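Local coordinates for protein putative tetR family transcriptional regulator (Streptomyces coelicolor A3, PDB 2Q24) that probably binds DNA at regulatory sequences as a TetR-family transcription factor, its helical bundle carrying an N-terminal helix-turn-helix region, at residues 25-30 with 41-46; 18-23 with 53-58. All coordinates share one frame; numbering follows the deposited sequence. Where two conformers were deposited one is given.

Contact 1. Residues 25-30 with 41-46; sequences VRVFSE and AREAGV
Arg-26 and Glu-43 reach toward each other from opposite directions and bridge helix 17-31 to helix 37-43. This joins the first helix of the TetR-type DNA-binding region to the first helix of the predicted helix-turn-helix. The backbones stay well apart, with 8.8 Å between CA of Val-27 and CA of Glu-43, so long side chains suit the outer edge.

The inner side is the packed one. Val-27 is buried, and its CG2 lies 3.8 Å from CD of Glu-43, one methyl of the branched valine resting against the carboxylate end of Glu-43. With chi1 at 180° it is CG1 that lies opposite the backbone N, which leaves CG2 on the side facing Glu-43. Ala-35, Arg-39 and Ile-40 enclose the valine further, where a compact apolar residue fits.

The outer side is open to solvent. Arg-26 is exposed, and its chain bends at chi3 (-31°) to bring NH1 beside OE1 of Glu-43 in a salt bridge. The planes of guanidinium and carboxylate are 22° apart, yet OE1 approaches the guanidinium obliquely. The modelled separation of 2.5 Å between Arg-26 NH1 and Glu-43 OE1 is very short, so its exact value is doubtful. The other oxygen, OE2, pairs with Arg-39, so one carboxylate serves two arginines; replacing Glu-43 by alanine would probably leave both without this shared anionic partner and uncover one flank of Val-27.

A Schellman motif ends the helix. Gly-45 takes the C-prime position with positive phi (68°), a conformation that glycine adopts readily. Its N makes a weak bond to O of Arg-42, while N of Val-46 donates to O of Ala-41 at 2.9 Å.

Contact 2. Residues 18-23 with 53-58; sequences DKILAA and RNFPTR
Helix 17-31, bearing Ile-20 and Leu-21, faces the point where the chain leaves helix 48-54 at Phe-55. The nearest CA atoms, those of Ile-20 and Asn-54, are 9.8 Å apart. Phe-55 abandons helical geometry (phi -140°, psi 89°), and the chain passes through Pro-56 to Thr-57, at the N-cap position of helix 58-75, though its side chain makes no capping bond.

A large flat side chain suits this wide gap. CG of Phe-55 is anti to the carbonyl carbon (chi1 -51°), and the ring extends toward helix 17-31. The ring and the Ile-20 side chain run past one another, pointing opposite ways, with Phe-55 CE2 3.9 Å from Ile-20 CG2. This is hydrophobic packing inside the TetR-type helix-turn-helix domain, joining the end of helix 48-54, which by analogy with the family is probably the recognition helix, to helix 17-31.

Leu-21 meets the ring's far end. Its CD2 lies 3.6 Å from CZ of Phe-55 and 3.9 Å from CE1, so one methyl lies close to two neighbouring ring carbons. The branched aliphatic chains of Ile-20 and Leu-21 thus present methyls to different ring atoms. Leu-61 also touches both Ile-20 and Phe-55.

Both contacts use helix 17-31: contact 2 takes residues 18-23 and contact 1 takes 25-30, one residue further on. Along the chain, 18-23 and 25-30 are followed by 41-46 and then 53-58, so contact 2 encloses contact 1 in sequence. Their centres are 9 Å apart, and Ala-44 joins them, its CB lying 3.5 Å from CA of Ile-20. Phe-28 also packs on Arg-58. Helix 37-43 and helix 48-54, consecutive in the chain, are thereby both tied to one helix. All four segments belong to the TetR-type region, and the shared helix packs against both parts of the predicted helix-turn-helix, consistent with a scaffold for it.

Contact 1. Residues 25-30 with 41-46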
loop_
_atom_site.group_PDB
_atom_site.type_symbol
_atom_site.label_atom_id
_atom_site.label_comp_id
_atom_site.label_asym_id
_atom_site.label_seq_id
_atom_site.Cartn_x
_atom_site.Cartn_y
_atom_site.Cartn_z
ATOM N N VAL B 25 -7.916 15.226 1.400
ATOM C CA VAL B 25 -6.549 15.509 1.043
ATOM C C VAL B 25 -6.416 16.946 0.531
ATOM O O VAL B 25 -5.491 17.646 0.917
ATOM C CB VAL B 25 -6.042 14.525 -0.032
ATOM C CG1 VAL B 25 -4.714 15.010 -0.663
ATOM C CG2 VAL B 25 -5.911 13.103 0.561
ATOM N N ARG B 26 -7.335 17.362 -0.344
ATOM C CA ARG B 26 -7.308 18.688 -0.958
ATOM C C ARG B 26 -7.380 19.753 0.151
ATOM O O ARG B 26 -6.544 20.660 0.229
ATOM C CB ARG B 26 -8.498 18.782 -1.930
ATOM C CG ARG B 26 -8.591 19.980 -2.880
ATOM C CD ARG B 26 -9.921 19.890 -3.692
ATOM N NE ARG B 26 -10.322 18.479 -3.910
ATOM C CZ ARG B 26 -11.573 18.039 -4.111
ATOM N NH1 ARG B 26 -12.607 18.879 -4.148
ATOM N NH2 ARG B 26 -11.790 16.735 -4.288
ATOM N N VAL B 27 -8.357 19.612 1.033
ATOM C CA VAL B 27 -8.606 20.629 2.060
ATOM C C VAL B 27 -7.523 20.625 3.159
ATOM O O VAL B 27 -7.077 21.681 3.605
ATOM C CB VAL B 27 -10.041 20.500 2.669
ATOM C CG1 VAL B 27 -10.281 21.569 3.752
ATOM C CG2 VAL B 27 -11.118 20.647 1.586
ATOM N N PHE B 28 -7.107 19.447 3.615
ATOM C CA PHE B 28 -6.043 19.398 4.616
ATOM C C PHE B 28 -4.715 19.880 4.036
ATOM O O PHE B 28 -3.946 20.533 4.738
ATOM C CB PHE B 28 -5.888 18.002 5.227
ATOM C CG PHE B 28 -6.932 17.675 6.263
ATOM C CD1 PHE B 28 -7.092 18.472 7.402
ATOM C CD2 PHE B 28 -7.762 16.574 6.095
ATOM C CE1 PHE B 28 -8.068 18.176 8.346
ATOM C CE2 PHE B 28 -8.741 16.265 7.051
ATOM C CZ PHE B 28 -8.884 17.064 8.167
ATOM N N SER B 29 -4.434 19.584 2.761
ATOM C CA SER B 29 -3.174 20.063 2.213
ATOM C C SER B 29 -3.143 21.587 2.031
ATOM O O SER B 29 -2.076 22.178 2.119
ATOM C CB SER B 29 -2.721 19.307 0.962
ATOM O OG SER B 29 -3.624 19.504 -0.093
ATOM N N GLU B 30 -4.305 22.189 1.794
ATOM C CA GLU B 30 -4.445 23.654 1.682
ATOM C C GLU B 30 -4.481 24.379 3.021
ATOM O O GLU B 30 -3.876 25.445 3.173
ATOM C CB GLU B 30 -5.737 24.002 0.950
ATOM C CG GLU B 30 -5.712 23.785 -0.546
ATOM C CD GLU B 30 -6.897 24.433 -1.233
ATOM O OE1 GLU B 30 -7.329 25.525 -0.782
ATOM N N ALA B 41 -16.808 17.793 3.749
ATOM C CA ALA B 41 -18.114 17.207 3.448
ATOM C C ALA B 41 -18.718 17.877 2.180
ATOM O O ALA B 41 -19.218 17.189 1.279
ATOM C CB ALA B 41 -19.055 17.365 4.644
ATOM N N ARG B 42 -18.616 19.205 2.110
ATOM C CA ARG B 42 -19.193 20.008 1.004
ATOM C C ARG B 42 -18.567 19.689 -0.354
ATOM O O ARG B 42 -19.319 19.578 -1.418
ATOM C CB ARG B 42 -19.063 21.508 1.296
ATOM C CG ARG B 42 -19.426 22.408 0.029
ATOM C CD ARG B 42 -19.734 23.834 0.455
ATOM N NE ARG B 42 -19.106 24.220 1.741
ATOM C CZ ARG B 42 -17.880 24.779 1.890
ATOM N NH1 ARG B 42 -17.118 25.011 0.815
ATOM N NH2 ARG B 42 -17.446 25.083 3.113
ATOM N N GLU B 43 -17.213 19.562 -0.324
ATOM C CA GLU B 43 -16.490 19.324 -1.554
ATOM C C GLU B 43 -16.754 17.898 -2.034
ATOM O O GLU B 43 -16.849 17.665 -3.249
ATOM C CB GLU B 43 -14.991 19.552 -1.358
ATOM C CG GLU B 43 -14.611 21.025 -1.312
ATOM C CD GLU B 43 -13.123 21.244 -1.595
ATOM O OE1 GLU B 43 -12.455 20.279 -2.040
ATOM O OE2 GLU B 43 -12.626 22.378 -1.382
ATOM N N ALA B 44 -16.877 16.954 -1.074
ATOM C CA ALA B 44 -17.224 15.568 -1.383
ATOM C C ALA B 44 -18.689 15.402 -1.761
ATOM O O ALA B 44 -19.102 14.323 -2.196
ATOM C CB ALA B 44 -16.893 14.659 -0.211
ATOM N N GLY B 45 -19.485 16.460 -1.577
ATOM C CA GLY B 45 -20.912 16.388 -1.838
ATOM C C GLY B 45 -21.725 15.506 -0.906
ATOM O O GLY B 45 -22.761 14.978 -1.306
ATOM N N VAL B 46 -21.262 15.339 0.331
ATOM C CA VAL B 46 -21.958 14.484 1.297
ATOM C C VAL B 46 -22.382 15.288 2.520
ATOM O O VAL B 46 -21.825 16.351 2.796
ATOM C CB VAL B 46 -21.116 13.245 1.708
ATOM C CG2 VAL B 46 -20.046 13.617 2.734
#

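Contact 2. Residues 18-23 with 53-58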
loop_
_atom_site.group_PDB
_atom_site.type_symbol
_atom_site.label_atom_id
_atom_site.label_comp_id
_atom_site.label_asym_id
_atom_site.label_seq_id
_atom_site.Cartn_x
_atom_site.Cartn_y
_atom_site.Cartn_z
ATOM N N ASP B 18 -14.118 7.393 -1.634
ATOM C CA ASP B 18 -13.084 7.995 -2.476
ATOM C C ASP B 18 -13.329 9.512 -2.601
ATOM O O ASP B 18 -12.385 10.311 -2.598
ATOM C CB ASP B 18 -13.079 7.360 -3.868
ATOM C CG ASP B 18 -11.903 6.388 -4.103
ATOM O OD1 ASP B 18 -11.168 5.995 -3.159
ATOM O OD2 ASP B 18 -11.729 5.986 -5.277
ATOM N N LYS B 19 -14.602 9.921 -2.678
ATOM C CA LYS B 19 -14.903 11.344 -2.775
ATOM C C LYS B 19 -14.538 12.120 -1.541
ATOM O O LYS B 19 -13.942 13.197 -1.640
ATOM C CB LYS B 19 -16.365 11.598 -3.179
ATOM C CG LYS B 19 -16.522 11.728 -4.672
ATOM C CD LYS B 19 -17.970 11.712 -5.108
ATOM C CE LYS B 19 -18.780 12.774 -4.422
ATOM N NZ LYS B 19 -20.162 12.928 -5.000
ATOM N N ILE B 20 -14.880 11.565 -0.380
ATOM C CA ILE B 20 -14.609 12.209 0.891
ATOM C C ILE B 20 -13.117 12.322 1.049
ATOM O O ILE B 20 -12.604 13.395 1.404
ATOM C CB ILE B 20 -15.219 11.411 2.091
ATOM C CG1 ILE B 20 -16.745 11.602 2.137
ATOM C CG2 ILE B 20 -14.647 11.906 3.427
ATOM C CD1 ILE B 20 -17.451 10.648 3.151
ATOM N N LEU B 21 -12.424 11.201 0.794
ATOM C CA LEU B 21 -10.985 11.153 1.039
ATOM C C LEU B 21 -10.196 12.059 0.099
ATOM O O LEU B 21 -9.272 12.731 0.529
ATOM C CB LEU B 21 -10.466 9.706 1.014
ATOM C CG LEU B 21 -11.135 8.833 2.094
ATOM C CD1 LEU B 21 -10.580 7.426 2.023
ATOM C CD2 LEU B 21 -10.962 9.420 3.536
ATOM N N ALA B 22 -10.601 12.120 -1.169
ATOM C CA ALA B 22 -9.988 13.036 -2.130
ATOM C C ALA B 22 -10.175 14.487 -1.677
ATOM O O ALA B 22 -9.222 15.275 -1.653
ATOM C CB ALA B 22 -10.589 12.823 -3.516
ATOM N N ALA B 23 -11.402 14.823 -1.286
ATOM C CA ALA B 23 -11.711 16.152 -0.740
ATOM C C ALA B 23 -10.918 16.459 0.541
ATOM O O ALA B 23 -10.399 17.580 0.695
ATOM C CB ALA B 23 -13.239 16.309 -0.496
ATOM N N ARG B 53 -20.247 9.644 10.754
ATOM C CA ARG B 53 -20.538 8.215 10.814
ATOM C C ARG B 53 -19.337 7.379 10.333
ATOM O O ARG B 53 -18.948 6.410 10.993
ATOM C CB ARG B 53 -21.799 7.879 10.002
ATOM C CG ARG B 53 -23.116 8.030 10.769
ATOM N N ASN B 54 -18.738 7.767 9.209
ATOM C CA ASN B 54 -17.629 7.008 8.616
ATOM C C ASN B 54 -16.258 7.263 9.280
ATOM O O ASN B 54 -15.435 6.376 9.319
ATOM C CB ASN B 54 -17.519 7.266 7.102
ATOM C CG ASN B 54 -18.840 7.103 6.366
ATOM N ND2 ASN B 54 -19.490 5.967 6.558
ATOM N N PHE B 55 -16.035 8.485 9.775
ATOM C CA PHE B 55 -14.746 8.930 10.339
ATOM C C PHE B 55 -15.016 9.776 11.556
ATOM O O PHE B 55 -15.117 11.006 11.438
ATOM C CB PHE B 55 -13.958 9.773 9.333
ATOM C CG PHE B 55 -13.811 9.128 8.006
ATOM C CD1 PHE B 55 -12.785 8.226 7.778
ATOM C CD2 PHE B 55 -14.724 9.382 6.988
ATOM C CE1 PHE B 55 -12.663 7.599 6.547
ATOM C CE2 PHE B 55 -14.598 8.756 5.737
ATOM C CZ PHE B 55 -13.565 7.862 5.525
ATOM N N PRO B 56 -15.103 9.132 12.732
ATOM C CA PRO B 56 -15.653 9.703 13.952
ATOM C C PRO B 56 -14.691 10.655 14.649
ATOM O O PRO B 56 -14.974 11.138 15.746
ATOM C CB PRO B 56 -15.877 8.470 14.850
ATOM C CG PRO B 56 -15.545 7.271 14.000
ATOM C CD PRO B 56 -14.602 7.773 12.970
ATOM N N THR B 57 -13.563 10.917 14.008
ATOM C CA THR B 57 -12.488 11.640 14.620
ATOM C C THR B 57 -11.779 12.354 13.471
ATOM O O THR B 57 -11.654 11.807 12.372
ATOM C CB THR B 57 -11.582 10.598 15.352
ATOM O OG1 THR B 57 -11.803 10.650 16.784
ATOM C CG2 THR B 57 -10.143 10.773 15.041
ATOM N N ARG B 58 -11.308 13.566 13.714
ATOM C CA ARG B 58 -10.561 14.286 12.693
ATOM C C ARG B 58 -9.293 13.519 12.312
ATOM O O ARG B 58 -8.945 13.413 11.122
ATOM C CB ARG B 58 -10.194 15.678 13.214
ATOM C CG ARG B 58 -9.518 16.551 12.191
ATOM C CD ARG B 58 -8.976 17.812 12.846
ATOM N NE ARG B 58 -10.014 18.847 12.918
ATOM C CZ ARG B 58 -10.121 19.858 12.049
ATOM N NH1 ARG B 58 -9.243 19.995 11.055
ATOM N NH2 ARG B 58 -11.096 20.743 12.180
#